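Local coordinates for Lmo0135 protein (Listeria monocytogenes EGD-e, PDB 5ISU), which probably serves as the substrate-binding protein of an ABC transporter, capturing peptides or related solutes outside the cell for import, at residues Thr25-Val30 with Tyr185-Tyr190; Asp95-Val100 with Val123-Val128; Tyr281-Glu286 with Val461-Ser466; Tyr345-Ser350 with Thr376-Leu381. All coordinates share one frame; numbering follows the deposited sequence.

Contact 1: Thr25-Val30 with Tyr185-Tyr190; sequences TGDPEV and YKTGEY
Asp27 meets Tyr185 and Gly188 through a single carboxylate oxygen, OD2, which takes both hydrogen bonds of the contact. The phenol of Tyr185 donates its OH to Asp27 OD2 over 2.7 Å, arriving on the anti side and 20° out of the carboxylate plane. Gly188 N donates to the syn lone pair of Asp27 OD2, on the side of the other oxygen, at 2.6 Å and with an N-H...O angle of 143°. Two donors on one oxygen fix the rotation of the carboxylate, whose plane stands 73° from that of the ring; OD2 lies near the ring plane, at its edge.

The apolar part is small. Pro28 and Tyr185 approach tip to tip, with Pro28 CD 3.9 Å from Tyr185 CE1. Pro28 CD also lies 3.6 Å from Tyr185 OH.

Gly188, at positive phi, belongs to the turn after strand 180-186, where Glu189 and Tyr190 both face Lys186 in a classic beta bulge. The contact thus joins this turn to the loop that leaves strand 19-24, and those two strands are the outer ones of a four-stranded mixed sheet. Asp27 also touches Ile213 of strand 208-213, while Pro28 rests on Val40, Thr41 and Ile44 of helix 39-48.

Contact 2: Asp95-Val100 with Val123-Val128; sequences DVVFTV and VKVEAV
Val97 turns its side chain from helix 93-104 onto Val125 and Ala127 of strand 121-129, and its two methyls divide the work. From CB, which points toward the strand, CG1 runs anti to the backbone N (chi1 174°), and Val97 CG1 meets Val125 CG1 at 4.0 Å. The other branch, CG2, is anti to the carbonyl carbon and reaches further along the strand. It sits against the backbone, with Ala127 N 3.7 Å from Val97 CG2, and it also touches the methyl of Ala127, Val97 CG2 to Ala127 CB 3.9 Å. Val97 therefore covers the peptide between Glu126 and Ala127 as well as two side chains.

One turn later Val100 takes up the row. It has the same rotamer as Val97 and meets Val125 tip to tip, Val100 CG1 lying 3.9 Å from Val125 CG1. Val100 CG1 also lies 4.3 Å from Val123 CG1. Val125 CG1 is thus approached by methyls from two successive turns of the helix; with chi1 at 63° this branch lies between its own backbone N and carbonyl carbon.

No hydrogen bond crosses the interface, which is an apolar helix-on-sheet arrangement. The axes of the short segments run nearly antiparallel, at 158°, and approach to 7.8 Å. Helix 93-104 lies against one face of the five-stranded antiparallel sheet: on the adjacent strand 132-136, Val96 also touches Val133 and Val100 touches Phe135, and Phe151 covers another part of Val100.

Contact 3: Tyr281-Glu286 with Val461-Ser466; sequences YALDRE and VIYPIS
The Tyr463 ring is sandwiched between Leu283 and Arg285. On one face Leu283 CD1 sits over the centre, a CH-pi contact 3.8 Å from the centroid and 9° off the ring normal. The opposite face carries the guanidinium of Arg285, stacked nearly flat with the planes 13° apart and the centres separated by 4.3 Å; NH1 lies offset toward the rim. Ile465 CG1 and a water lie in the plane of the ring, at its edge.

The guanidinium has the Tyr463 OH over one face, while Pro464 O and Ile465 O lie at its edge. Arg285 grips Pro464 side-on: Arg285 NE and NH1 both donate to Pro464 O, at 2.9 and 3.0 Å, with the acceptor close to the guanidinium plane. The chain is extended from CG to NE (chi3 176°), bringing NE to Pro464 O, and on the way Arg285 CD passes 3.5 Å from Ile465 O. Stack and paired bonds together fix the guanidinium's rotation, and the cation probably polarises the ring beneath it.

The water bridges the segments, hydrogen-bonding both Leu283 O and Tyr463 OH, each at 2.7 Å.

Arg285 NH2 has a further partner in Thr319 O, and Asp284 N-caps helix 285-292 through Glu287 N. Arg285 projects from the first turn of that helix onto the start of strand 462-475, which pairs with strand 248-263. Tyr463 and Ile465 both also touch Ile288 of helix 285-292, and helix 351-365 packs on Leu283 through Tyr359 and Leu360.

Contact 4: Tyr345-Ser350 with Thr376-Leu381; sequences YYLNNS and TDPNAL
Thr376 is joined to Tyr346 by two bonds that end on one carbonyl oxygen. Thr376 N donates to Tyr346 O at 2.8 Å. The hydroxyl adds a longer bond, Thr376 OG1 to Tyr346 O 3.2 Å, coming from above the carbonyl plane. Chi1 of 66° puts OG1 between the backbone N and the carbonyl carbon, within range of that oxygen, and on the other branch Thr376 CG2 meets Tyr345 CD2 at 3.6 Å. The Thr376 and Tyr345 side chains cross at about a right angle.

In return, Asn348 N donates to Thr376 O at 2.8 Å. These backbone bonds form the parallel bridge between Leu347 and Thr376, at the C-terminal ends of strands 341-347 and 370-376. Helix 351-365 links the two strands in a beta-alpha-beta crossover, and a helix follows each strand: Ser350 is the N-cap of one, Asp377 of the other, with a weak bond from Asn379 N to Asp377 OD1.

Chi1 of 67° sets Asn348 CG between its own backbone N and carbonyl carbon, where it lies 3.2 Å from Thr376 O. Asn348 ND2 lies 3.6 Å from Asp377 N, and Asn348 OD1 is 3.8 Å from Pro378 CD, the side chains of Asn348 and Pro378 crossing at about a right angle. Asn349 ND2 lies near Pro378 CG.

Leu347 points its CB away from segment 376-381, yet its end returns to it. Leu347 CD2 packs against Leu381 CD2, a tight 3.3 Å pair, and also reaches Pro378 CA. Leu381, with CG anti to its backbone N (chi1 -174°), extends its other methyl, CD1, to the CB of Tyr345.

From the N terminus, the loop after strand 19-24 opens contact 1, which closes only at the end of strand 180-186 and its turn, so that the loop after one outer strand of the four-stranded sheet meets the end of the other. Nested within that long loop, contact 2 closes a short one, setting helix 93-104 on the five-stranded antiparallel sheet; the centres of contacts 1 and 2 are about 32 Å apart. Contact 3 opens after contact 1 has closed, and joins the start of helix 285-292 to strand 462-475. Contact 4 nests inside it, pairing strand ends of the same seven-stranded sheet that contact 3 reaches. No loops cross, and contacts 2 and 3 lie on opposite sides of the chain's centre.

Contact 1: Thr25-Val30 with Tyr185-Tyr190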
loop_
_atom_site.group_PDB
_atom_site.type_symbol
_atom_site.label_atom_id
_atom_site.label_comp_id
_atom_site.label_asym_id
_atom_site.label_seq_id
_atom_site.Cartn_x
_atom_site.Cartn_y
_atom_site.Cartn_z
ATOM N N THR A 25 1.025 -15.669 -5.231
ATOM C CA THR A 25 1.122 -16.582 -4.094
ATOM C C THR A 25 -0.167 -17.229 -3.570
ATOM O O THR A 25 -0.099 -18.323 -2.999
ATOM C CB THR A 25 1.830 -15.891 -2.914
ATOM O OG1 THR A 25 1.082 -14.737 -2.514
ATOM C CG2 THR A 25 3.256 -15.488 -3.312
ATOM N N GLY A 26 -1.311 -16.570 -3.734
ATOM C CA GLY A 26 -2.580 -17.115 -3.242
ATOM C C GLY A 26 -3.736 -16.890 -4.186
ATOM O O GLY A 26 -3.547 -16.364 -5.294
ATOM N N ASP A 27 -4.928 -17.307 -3.756
ATOM C CA ASP A 27 -6.151 -17.132 -4.542
ATOM C C ASP A 27 -6.662 -15.724 -4.389
ATOM O O ASP A 27 -6.560 -15.139 -3.306
ATOM C CB ASP A 27 -7.296 -18.069 -4.100
ATOM C CG ASP A 27 -7.074 -19.523 -4.492
ATOM O OD1 ASP A 27 -6.395 -20.262 -3.735
ATOM O OD2 ASP A 27 -7.667 -19.945 -5.516
ATOM N N PRO A 28 -7.255 -15.176 -5.459
ATOM C CA PRO A 28 -7.818 -13.858 -5.301
ATOM C C PRO A 28 -9.123 -13.948 -4.507
ATOM O O PRO A 28 -9.639 -15.042 -4.294
ATOM C CB PRO A 28 -8.103 -13.437 -6.737
ATOM C CG PRO A 28 -8.446 -14.720 -7.419
ATOM C CD PRO A 28 -7.622 -15.784 -6.752
ATOM N N GLU A 29 -9.618 -12.802 -4.047
ATOM C CA GLU A 29 -10.905 -12.736 -3.344
ATOM C C GLU A 29 -11.895 -12.174 -4.380
ATOM O O GLU A 29 -11.849 -12.589 -5.531
ATOM C CB GLU A 29 -10.788 -11.913 -2.054
ATOM C CG GLU A 29 -9.795 -12.508 -1.055
ATOM C CD GLU A 29 -9.634 -11.675 0.211
ATOM O OE1 GLU A 29 -10.590 -10.971 0.612
ATOM O OE2 GLU A 29 -8.546 -11.742 0.828
ATOM N N VAL A 30 -12.757 -11.231 -4.017
ATOM C CA VAL A 30 -13.717 -10.698 -4.980
ATOM C C VAL A 30 -13.052 -9.674 -5.925
ATOM O O VAL A 30 -12.613 -8.611 -5.487
ATOM C CB VAL A 30 -14.903 -10.056 -4.246
ATOM C CG1 VAL A 30 -15.947 -9.569 -5.239
ATOM C CG2 VAL A 30 -15.520 -11.059 -3.275
ATOM N N TYR A 185 -11.498 -18.813 -14.341
ATOM C CA TYR A 185 -10.823 -18.975 -13.049
ATOM C C TYR A 185 -10.904 -20.389 -12.458
ATOM O O TYR A 185 -11.979 -20.836 -12.039
ATOM C CB TYR A 185 -11.385 -17.950 -12.046
ATOM C CG TYR A 185 -10.987 -18.169 -10.593
ATOM C CD1 TYR A 185 -9.654 -18.349 -10.236
ATOM C CD2 TYR A 185 -11.942 -18.125 -9.568
ATOM C CE1 TYR A 185 -9.279 -18.533 -8.915
ATOM C CE2 TYR A 185 -11.575 -18.301 -8.234
ATOM C CZ TYR A 185 -10.237 -18.497 -7.910
ATOM O OH TYR A 185 -9.837 -18.680 -6.593
ATOM N N LYS A 186 -9.764 -21.086 -12.445
ATOM C CA LYS A 186 -9.670 -22.404 -11.806
ATOM C C LYS A 186 -9.154 -22.214 -10.385
ATOM O O LYS A 186 -7.989 -21.850 -10.185
ATOM C CB LYS A 186 -8.766 -23.398 -12.565
ATOM C CG LYS A 186 -9.479 -24.434 -13.447
ATOM C CD LYS A 186 -8.519 -25.597 -13.761
ATOM C CE LYS A 186 -9.187 -26.877 -14.269
ATOM N NZ LYS A 186 -9.792 -26.785 -15.628
ATOM N N THR A 187 -10.030 -22.476 -9.414
ATOM C CA THR A 187 -9.734 -22.335 -7.979
ATOM C C THR A 187 -8.401 -22.954 -7.589
ATOM O O THR A 187 -8.121 -24.101 -7.926
ATOM C CB THR A 187 -10.833 -23.005 -7.122
ATOM O OG1 THR A 187 -12.120 -22.509 -7.516
ATOM C CG2 THR A 187 -10.608 -22.741 -5.625
ATOM N N GLY A 188 -7.576 -22.177 -6.898
ATOM C CA GLY A 188 -6.273 -22.641 -6.446
ATOM C C GLY A 188 -5.256 -22.977 -7.533
ATOM O O GLY A 188 -4.163 -23.454 -7.220
ATOM N N GLU A 189 -5.588 -22.721 -8.800
ATOM C CA GLU A 189 -4.669 -23.050 -9.889
ATOM C C GLU A 189 -4.286 -21.853 -10.758
ATOM O O GLU A 189 -3.093 -21.594 -10.925
ATOM C CB GLU A 189 -5.237 -24.177 -10.755
ATOM C CG GLU A 189 -5.459 -25.489 -10.008
ATOM C CD GLU A 189 -5.896 -26.633 -10.928
ATOM O OE1 GLU A 189 -5.301 -26.806 -12.020
ATOM O OE2 GLU A 189 -6.820 -27.381 -10.549
ATOM N N TYR A 190 -5.265 -21.144 -11.325
ATOM C CA TYR A 190 -4.948 -19.996 -12.188
ATOM C C TYR A 190 -6.145 -19.135 -12.569
ATOM O O TYR A 190 -7.299 -19.537 -12.417
ATOM C CB TYR A 190 -4.267 -20.453 -13.521
ATOM C CG TYR A 190 -5.156 -21.302 -14.419
ATOM C CD1 TYR A 190 -6.093 -20.717 -15.272
ATOM C CD2 TYR A 190 -5.060 -22.694 -14.404
ATOM C CE1 TYR A 190 -6.904 -21.496 -16.086
ATOM C CE2 TYR A 190 -5.865 -23.484 -15.211
ATOM C CZ TYR A 190 -6.784 -22.884 -16.050
ATOM O OH TYR A 190 -7.580 -23.680 -16.823
#

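Contact 2: Asp95-Val100 with Val123-Val128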
loop_
_atom_site.group_PDB
_atom_site.type_symbol
_atom_site.label_atom_id
_atom_site.label_comp_id
_atom_site.label_asym_id
_atom_site.label_seq_id
_atom_site.Cartn_x
_atom_site.Cartn_y
_atom_site.Cartn_z
ATOM N N ASP A 95 -21.464 5.624 -15.408
ATOM C CA ASP A 95 -20.779 4.542 -14.701
ATOM C C ASP A 95 -20.029 5.111 -13.483
ATOM O O ASP A 95 -20.038 4.521 -12.398
ATOM C CB ASP A 95 -19.809 3.826 -15.633
ATOM C CG ASP A 95 -20.513 3.073 -16.733
ATOM O OD1 ASP A 95 -21.329 2.179 -16.403
ATOM O OD2 ASP A 95 -20.210 3.342 -17.924
ATOM N N VAL A 96 -19.400 6.269 -13.664
ATOM C CA VAL A 96 -18.689 6.928 -12.572
ATOM C C VAL A 96 -19.684 7.292 -11.479
ATOM O O VAL A 96 -19.459 6.982 -10.324
ATOM C CB VAL A 96 -17.941 8.189 -13.050
ATOM C CG1 VAL A 96 -17.244 8.876 -11.880
ATOM C CG2 VAL A 96 -16.934 7.823 -14.148
ATOM N N VAL A 97 -20.792 7.925 -11.862
ATOM C CA VAL A 97 -21.845 8.311 -10.915
ATOM C C VAL A 97 -22.380 7.094 -10.184
ATOM O O VAL A 97 -22.548 7.124 -8.953
ATOM C CB VAL A 97 -23.024 9.012 -11.622
ATOM C CG1 VAL A 97 -24.181 9.274 -10.652
ATOM C CG2 VAL A 97 -22.573 10.317 -12.260
ATOM N N PHE A 98 -22.669 6.039 -10.944
ATOM C CA PHE A 98 -23.180 4.814 -10.356
ATOM C C PHE A 98 -22.176 4.208 -9.382
ATOM O O PHE A 98 -22.558 3.725 -8.317
ATOM C CB PHE A 98 -23.559 3.774 -11.430
ATOM C CG PHE A 98 -23.770 2.400 -10.869
ATOM C CD1 PHE A 98 -24.973 2.060 -10.279
ATOM C CD2 PHE A 98 -22.744 1.470 -10.879
ATOM C CE1 PHE A 98 -25.162 0.809 -9.731
ATOM C CE2 PHE A 98 -22.915 0.213 -10.327
ATOM C CZ PHE A 98 -24.129 -0.119 -9.750
ATOM N N THR A 99 -20.901 4.230 -9.739
ATOM C CA THR A 99 -19.888 3.642 -8.853
ATOM C C THR A 99 -19.823 4.368 -7.501
ATOM O O THR A 99 -19.808 3.721 -6.450
ATOM C CB THR A 99 -18.485 3.589 -9.485
ATOM O OG1 THR A 99 -18.532 2.885 -10.743
ATOM C CG2 THR A 99 -17.533 2.860 -8.552
ATOM N N VAL A 100 -19.831 5.699 -7.533
ATOM C CA VAL A 100 -19.772 6.489 -6.304
ATOM C C VAL A 100 -21.014 6.251 -5.448
ATOM O O VAL A 100 -20.898 6.091 -4.233
ATOM C CB VAL A 100 -19.619 8.000 -6.583
ATOM C CG1 VAL A 100 -19.761 8.830 -5.292
ATOM C CG2 VAL A 100 -18.301 8.282 -7.257
ATOM N N VAL A 123 -20.380 13.319 -0.534
ATOM C CA VAL A 123 -20.089 14.139 -1.709
ATOM C C VAL A 123 -21.250 13.922 -2.692
ATOM O O VAL A 123 -21.821 12.839 -2.732
ATOM C CB VAL A 123 -18.759 13.714 -2.409
ATOM C CG1 VAL A 123 -18.790 12.258 -2.867
ATOM C CG2 VAL A 123 -18.457 14.609 -3.606
ATOM N N LYS A 124 -21.651 14.953 -3.427
ATOM C CA LYS A 124 -22.678 14.780 -4.457
ATOM C C LYS A 124 -21.957 14.601 -5.783
ATOM O O LYS A 124 -20.890 15.174 -6.003
ATOM C CB LYS A 124 -23.719 15.920 -4.487
ATOM C CG LYS A 124 -24.906 15.661 -3.548
ATOM C CD LYS A 124 -26.142 16.544 -3.789
ATOM C CE LYS A 124 -26.100 17.890 -3.069
ATOM N NZ LYS A 124 -24.957 18.754 -3.468
ATOM N N VAL A 125 -22.507 13.748 -6.639
ATOM C CA VAL A 125 -21.908 13.481 -7.936
ATOM C C VAL A 125 -22.993 13.551 -9.005
ATOM O O VAL A 125 -24.125 13.133 -8.781
ATOM C CB VAL A 125 -21.137 12.143 -7.931
ATOM C CG1 VAL A 125 -22.062 10.959 -7.670
ATOM C CG2 VAL A 125 -20.395 11.970 -9.239
ATOM N N GLU A 126 -22.628 14.059 -10.176
ATOM C CA GLU A 126 -23.583 14.284 -11.254
ATOM C C GLU A 126 -22.923 14.122 -12.618
ATOM O O GLU A 126 -21.764 14.491 -12.803
ATOM C CB GLU A 126 -24.131 15.718 -11.103
ATOM C CG GLU A 126 -25.158 16.167 -12.129
ATOM C CD GLU A 126 -25.521 17.651 -12.015
ATOM O OE1 GLU A 126 -24.905 18.395 -11.205
ATOM O OE2 GLU A 126 -26.424 18.082 -12.764
ATOM N N ALA A 127 -23.675 13.559 -13.561
ATOM C CA ALA A 127 -23.219 13.360 -14.935
ATOM C C ALA A 127 -23.712 14.525 -15.787
ATOM O O ALA A 127 -24.822 14.487 -16.281
ATOM C CB ALA A 127 -23.764 12.050 -15.489
ATOM N N VAL A 128 -22.895 15.554 -15.966
ATOM C CA VAL A 128 -23.312 16.698 -16.783
ATOM C C VAL A 128 -23.562 16.239 -18.232
ATOM O O VAL A 128 -24.532 16.665 -18.855
ATOM C CB VAL A 128 -22.277 17.851 -16.755
ATOM C CG1 VAL A 128 -22.788 19.048 -17.559
ATOM C CG2 VAL A 128 -21.977 18.273 -15.319
#

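Contact 3: Tyr281-Glu286 with Val461-Ser466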
loop_
_atom_site.group_PDB
_atom_site.type_symbol
_atom_site.label_atom_id
_atom_site.label_comp_id
_atom_site.label_asym_id
_atom_site.label_seq_id
_atom_site.Cartn_x
_atom_site.Cartn_y
_atom_site.Cartn_z
ATOM N N TYR A 281 18.085 5.615 20.059
ATOM C CA TYR A 281 19.528 5.892 20.044
ATOM C C TYR A 281 20.414 4.651 20.104
ATOM O O TYR A 281 21.583 4.719 19.755
ATOM C CB TYR A 281 19.928 6.799 21.213
ATOM C CG TYR A 281 19.676 8.271 21.010
ATOM C CD1 TYR A 281 20.401 8.988 20.058
ATOM C CD2 TYR A 281 18.803 8.977 21.840
ATOM C CE1 TYR A 281 20.207 10.351 19.886
ATOM C CE2 TYR A 281 18.620 10.346 21.687
ATOM C CZ TYR A 281 19.323 11.024 20.708
ATOM O OH TYR A 281 19.132 12.371 20.549
ATOM N N ALA A 282 19.887 3.532 20.587
ATOM C CA ALA A 282 20.679 2.306 20.645
ATOM C C ALA A 282 20.818 1.624 19.275
ATOM O O ALA A 282 21.633 0.714 19.122
ATOM C CB ALA A 282 20.057 1.331 21.641
ATOM N N LEU A 283 20.049 2.087 18.288
ATOM C CA LEU A 283 19.991 1.440 16.984
ATOM C C LEU A 283 20.663 2.203 15.850
ATOM O O LEU A 283 20.844 3.416 15.930
ATOM C CB LEU A 283 18.519 1.226 16.619
ATOM C CG LEU A 283 17.636 0.536 17.665
ATOM C CD1 LEU A 283 16.181 0.530 17.230
ATOM C CD2 LEU A 283 18.111 -0.882 17.939
ATOM N N ASP A 284 21.021 1.457 14.799
ATOM C CA ASP A 284 21.628 2.009 13.567
ATOM C C ASP A 284 20.969 1.391 12.346
ATOM O O ASP A 284 21.091 0.189 12.092
ATOM C CB ASP A 284 23.133 1.788 13.493
ATOM C CG ASP A 284 23.718 2.236 12.154
ATOM O OD1 ASP A 284 23.513 1.546 11.130
ATOM O OD2 ASP A 284 24.385 3.285 12.121
ATOM N N ARG A 285 20.326 2.237 11.564
ATOM C CA ARG A 285 19.585 1.798 10.395
ATOM C C ARG A 285 20.336 0.997 9.336
ATOM O O ARG A 285 19.797 0.005 8.870
ATOM C CB ARG A 285 18.896 3.000 9.753
ATOM C CG ARG A 285 17.749 3.502 10.607
ATOM C CD ARG A 285 17.098 4.734 10.046
ATOM N NE ARG A 285 15.948 5.112 10.872
ATOM C CZ ARG A 285 15.996 5.917 11.944
ATOM N NH1 ARG A 285 14.884 6.189 12.623
ATOM N NH2 ARG A 285 17.138 6.456 12.353
ATOM N N GLU A 286 21.543 1.417 8.940
ATOM C CA GLU A 286 22.306 0.658 7.919
ATOM C C GLU A 286 22.593 -0.759 8.395
ATOM O O GLU A 286 22.582 -1.685 7.599
ATOM C CB GLU A 286 23.598 1.358 7.499
ATOM C CG GLU A 286 23.337 2.661 6.760
ATOM C CD GLU A 286 24.535 3.199 5.970
ATOM O OE1 GLU A 286 24.392 4.320 5.440
ATOM O OE2 GLU A 286 25.595 2.518 5.854
ATOM N N VAL A 461 7.398 8.163 18.950
ATOM C CA VAL A 461 6.177 7.343 18.987
ATOM C C VAL A 461 6.437 5.964 18.392
ATOM O O VAL A 461 5.917 4.949 18.877
ATOM C CB VAL A 461 5.028 8.031 18.228
ATOM C CG1 VAL A 461 3.771 7.176 18.265
ATOM C CG2 VAL A 461 4.763 9.402 18.836
ATOM N N ILE A 462 7.212 5.946 17.312
ATOM C CA ILE A 462 7.637 4.708 16.672
ATOM C C ILE A 462 9.114 4.874 16.346
ATOM O O ILE A 462 9.694 5.906 16.648
ATOM C CB ILE A 462 6.882 4.444 15.357
ATOM C CG1 ILE A 462 7.172 5.554 14.327
ATOM C CG2 ILE A 462 5.389 4.317 15.629
ATOM C CD1 ILE A 462 6.769 5.195 12.914
ATOM N N TYR A 463 9.700 3.853 15.741
ATOM C CA TYR A 463 11.067 3.908 15.235
ATOM C C TYR A 463 10.980 3.521 13.752
ATOM O O TYR A 463 10.852 2.345 13.445
ATOM C CB TYR A 463 12.016 2.959 15.981
ATOM C CG TYR A 463 13.452 3.098 15.510
ATOM C CD1 TYR A 463 14.276 4.069 16.042
ATOM C CD2 TYR A 463 13.964 2.288 14.500
ATOM C CE1 TYR A 463 15.574 4.228 15.604
ATOM C CE2 TYR A 463 15.255 2.432 14.057
ATOM C CZ TYR A 463 16.067 3.408 14.618
ATOM O OH TYR A 463 17.386 3.567 14.204
ATOM N N PRO A 464 10.954 4.508 12.835
ATOM C CA PRO A 464 10.923 4.164 11.394
ATOM C C PRO A 464 12.250 3.538 11.004
ATOM O O PRO A 464 13.279 4.156 11.183
ATOM C CB PRO A 464 10.729 5.513 10.691
ATOM C CG PRO A 464 10.397 6.500 11.778
ATOM C CD PRO A 464 10.958 5.963 13.054
ATOM N N ILE A 465 12.224 2.308 10.499
ATOM C CA ILE A 465 13.448 1.615 10.160
ATOM C C ILE A 465 13.887 1.883 8.731
ATOM O O ILE A 465 14.970 2.399 8.501
ATOM C CB ILE A 465 13.294 0.094 10.345
ATOM C CG1 ILE A 465 12.937 -0.249 11.794
ATOM C CG2 ILE A 465 14.578 -0.620 9.943
ATOM C CD1 ILE A 465 12.543 -1.701 11.988
ATOM N N SER A 466 13.054 1.510 7.771
ATOM C CA SER A 466 13.419 1.664 6.365
ATOM C C SER A 466 12.260 1.792 5.401
ATOM O O SER A 466 11.145 1.373 5.712
ATOM C CB SER A 466 14.261 0.460 5.941
ATOM O OG SER A 466 13.577 -0.777 6.158
HETATM O O HOH W 1 19.200 5.320 15.032
#

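Contact 4: Tyr345-Ser350 with Thr376-Leu381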
loop_
_atom_site.group_PDB
_atom_site.type_symbol
_atom_site.label_atom_id
_atom_site.label_comp_id
_atom_site.label_asym_id
_atom_site.label_seq_id
_atom_site.Cartn_x
_atom_site.Cartn_y
_atom_site.Cartn_z
ATOM N N TYR A 345 7.210 -8.483 19.795
ATOM C CA TYR A 345 6.300 -9.393 19.098
ATOM C C TYR A 345 6.412 -9.154 17.606
ATOM O O TYR A 345 6.369 -8.026 17.156
ATOM C CB TYR A 345 4.844 -9.202 19.575
ATOM C CG TYR A 345 4.458 -9.967 20.837
ATOM C CD1 TYR A 345 4.926 -9.582 22.097
ATOM C CD2 TYR A 345 3.575 -11.050 20.769
ATOM C CE1 TYR A 345 4.557 -10.281 23.248
ATOM C CE2 TYR A 345 3.203 -11.755 21.912
ATOM C CZ TYR A 345 3.693 -11.371 23.145
ATOM O OH TYR A 345 3.300 -12.071 24.273
ATOM N N TYR A 346 6.532 -10.234 16.847
ATOM C CA TYR A 346 6.670 -10.152 15.403
ATOM C C TYR A 346 6.146 -11.438 14.752
ATOM O O TYR A 346 5.725 -12.371 15.449
ATOM C CB TYR A 346 8.143 -9.881 15.051
ATOM C CG TYR A 346 9.111 -10.934 15.536
ATOM C CD1 TYR A 346 9.590 -10.923 16.847
ATOM C CD2 TYR A 346 9.572 -11.925 14.677
ATOM C CE1 TYR A 346 10.473 -11.891 17.296
ATOM C CE2 TYR A 346 10.455 -12.899 15.110
ATOM C CZ TYR A 346 10.905 -12.882 16.417
ATOM O OH TYR A 346 11.776 -13.849 16.836
ATOM N N LEU A 347 6.143 -11.467 13.422
ATOM C CA LEU A 347 5.674 -12.631 12.660
ATOM C C LEU A 347 6.674 -13.798 12.741
ATOM O O LEU A 347 7.871 -13.605 12.542
ATOM C CB LEU A 347 5.454 -12.226 11.197
ATOM C CG LEU A 347 4.362 -11.180 10.946
ATOM C CD1 LEU A 347 4.490 -10.546 9.566
ATOM C CD2 LEU A 347 2.976 -11.784 11.133
ATOM N N ASN A 348 6.178 -15.007 13.005
ATOM C CA ASN A 348 7.052 -16.195 13.114
ATOM C C ASN A 348 7.471 -16.816 11.770
ATOM O O ASN A 348 8.183 -17.814 11.751
ATOM C CB ASN A 348 6.404 -17.281 13.997
ATOM C CG ASN A 348 5.147 -17.895 13.380
ATOM O OD1 ASN A 348 4.684 -17.490 12.310
ATOM N ND2 ASN A 348 4.584 -18.874 14.071
ATOM N N ASN A 349 7.023 -16.227 10.661
ATOM C CA ASN A 349 7.328 -16.726 9.321
ATOM C C ASN A 349 8.034 -15.676 8.449
ATOM O O ASN A 349 7.894 -15.692 7.227
ATOM C CB ASN A 349 6.020 -17.147 8.650
ATOM C CG ASN A 349 5.079 -15.977 8.416
ATOM O OD1 ASN A 349 5.315 -14.855 8.886
ATOM N ND2 ASN A 349 4.011 -16.228 7.678
ATOM N N SER A 350 8.763 -14.755 9.072
ATOM C CA SER A 350 9.465 -13.695 8.341
ATOM C C SER A 350 10.892 -13.611 8.820
ATOM O O SER A 350 11.151 -13.171 9.938
ATOM C CB SER A 350 8.770 -12.349 8.551
ATOM O OG SER A 350 9.492 -11.299 7.927
ATOM N N THR A 376 5.400 -14.861 16.775
ATOM C CA THR A 376 4.032 -15.402 16.831
ATOM C C THR A 376 3.387 -15.695 15.472
ATOM O O THR A 376 3.825 -15.212 14.426
ATOM C CB THR A 376 3.077 -14.454 17.587
ATOM O OG1 THR A 376 2.928 -13.244 16.847
ATOM C CG2 THR A 376 3.588 -14.139 18.983
ATOM N N ASP A 377 2.326 -16.502 15.546
ATOM C CA ASP A 377 1.492 -16.923 14.417
ATOM C C ASP A 377 0.755 -15.679 13.908
ATOM O O ASP A 377 0.315 -14.872 14.726
ATOM C CB ASP A 377 0.506 -18.004 14.930
ATOM C CG ASP A 377 -0.419 -18.562 13.851
ATOM O OD1 ASP A 377 -1.262 -17.815 13.302
ATOM O OD2 ASP A 377 -0.372 -19.793 13.629
ATOM N N PRO A 378 0.615 -15.516 12.569
ATOM C CA PRO A 378 -0.047 -14.320 11.996
ATOM C C PRO A 378 -1.430 -13.990 12.563
ATOM O O PRO A 378 -1.653 -12.855 12.984
ATOM C CB PRO A 378 -0.138 -14.643 10.503
ATOM C CG PRO A 378 0.984 -15.584 10.262
ATOM C CD PRO A 378 1.098 -16.421 11.507
ATOM N N ASN A 379 -2.336 -14.965 12.584
ATOM C CA ASN A 379 -3.688 -14.736 13.110
ATOM C C ASN A 379 -3.604 -14.230 14.537
ATOM O O ASN A 379 -4.207 -13.214 14.880
ATOM C CB ASN A 379 -4.522 -16.024 13.107
ATOM C CG ASN A 379 -4.663 -16.641 11.727
ATOM O OD1 ASN A 379 -4.037 -16.196 10.758
ATOM N ND2 ASN A 379 -5.474 -17.694 11.636
ATOM N N ALA A 380 -2.843 -14.952 15.360
ATOM C CA ALA A 380 -2.661 -14.600 16.765
ATOM C C ALA A 380 -2.092 -13.196 16.915
ATOM O O ALA A 380 -2.489 -12.461 17.814
ATOM C CB ALA A 380 -1.759 -15.613 17.456
ATOM N N LEU A 381 -1.182 -12.819 16.013
ATOM C CA LEU A 381 -0.556 -11.492 16.062
ATOM C C LEU A 381 -1.586 -10.383 15.805
ATOM O O LEU A 381 -1.533 -9.336 16.439
ATOM C CB LEU A 381 0.611 -11.398 15.075
ATOM C CG LEU A 381 1.454 -10.114 15.105
ATOM C CD1 LEU A 381 2.094 -9.889 16.471
ATOM C CD2 LEU A 381 2.517 -10.157 14.021
#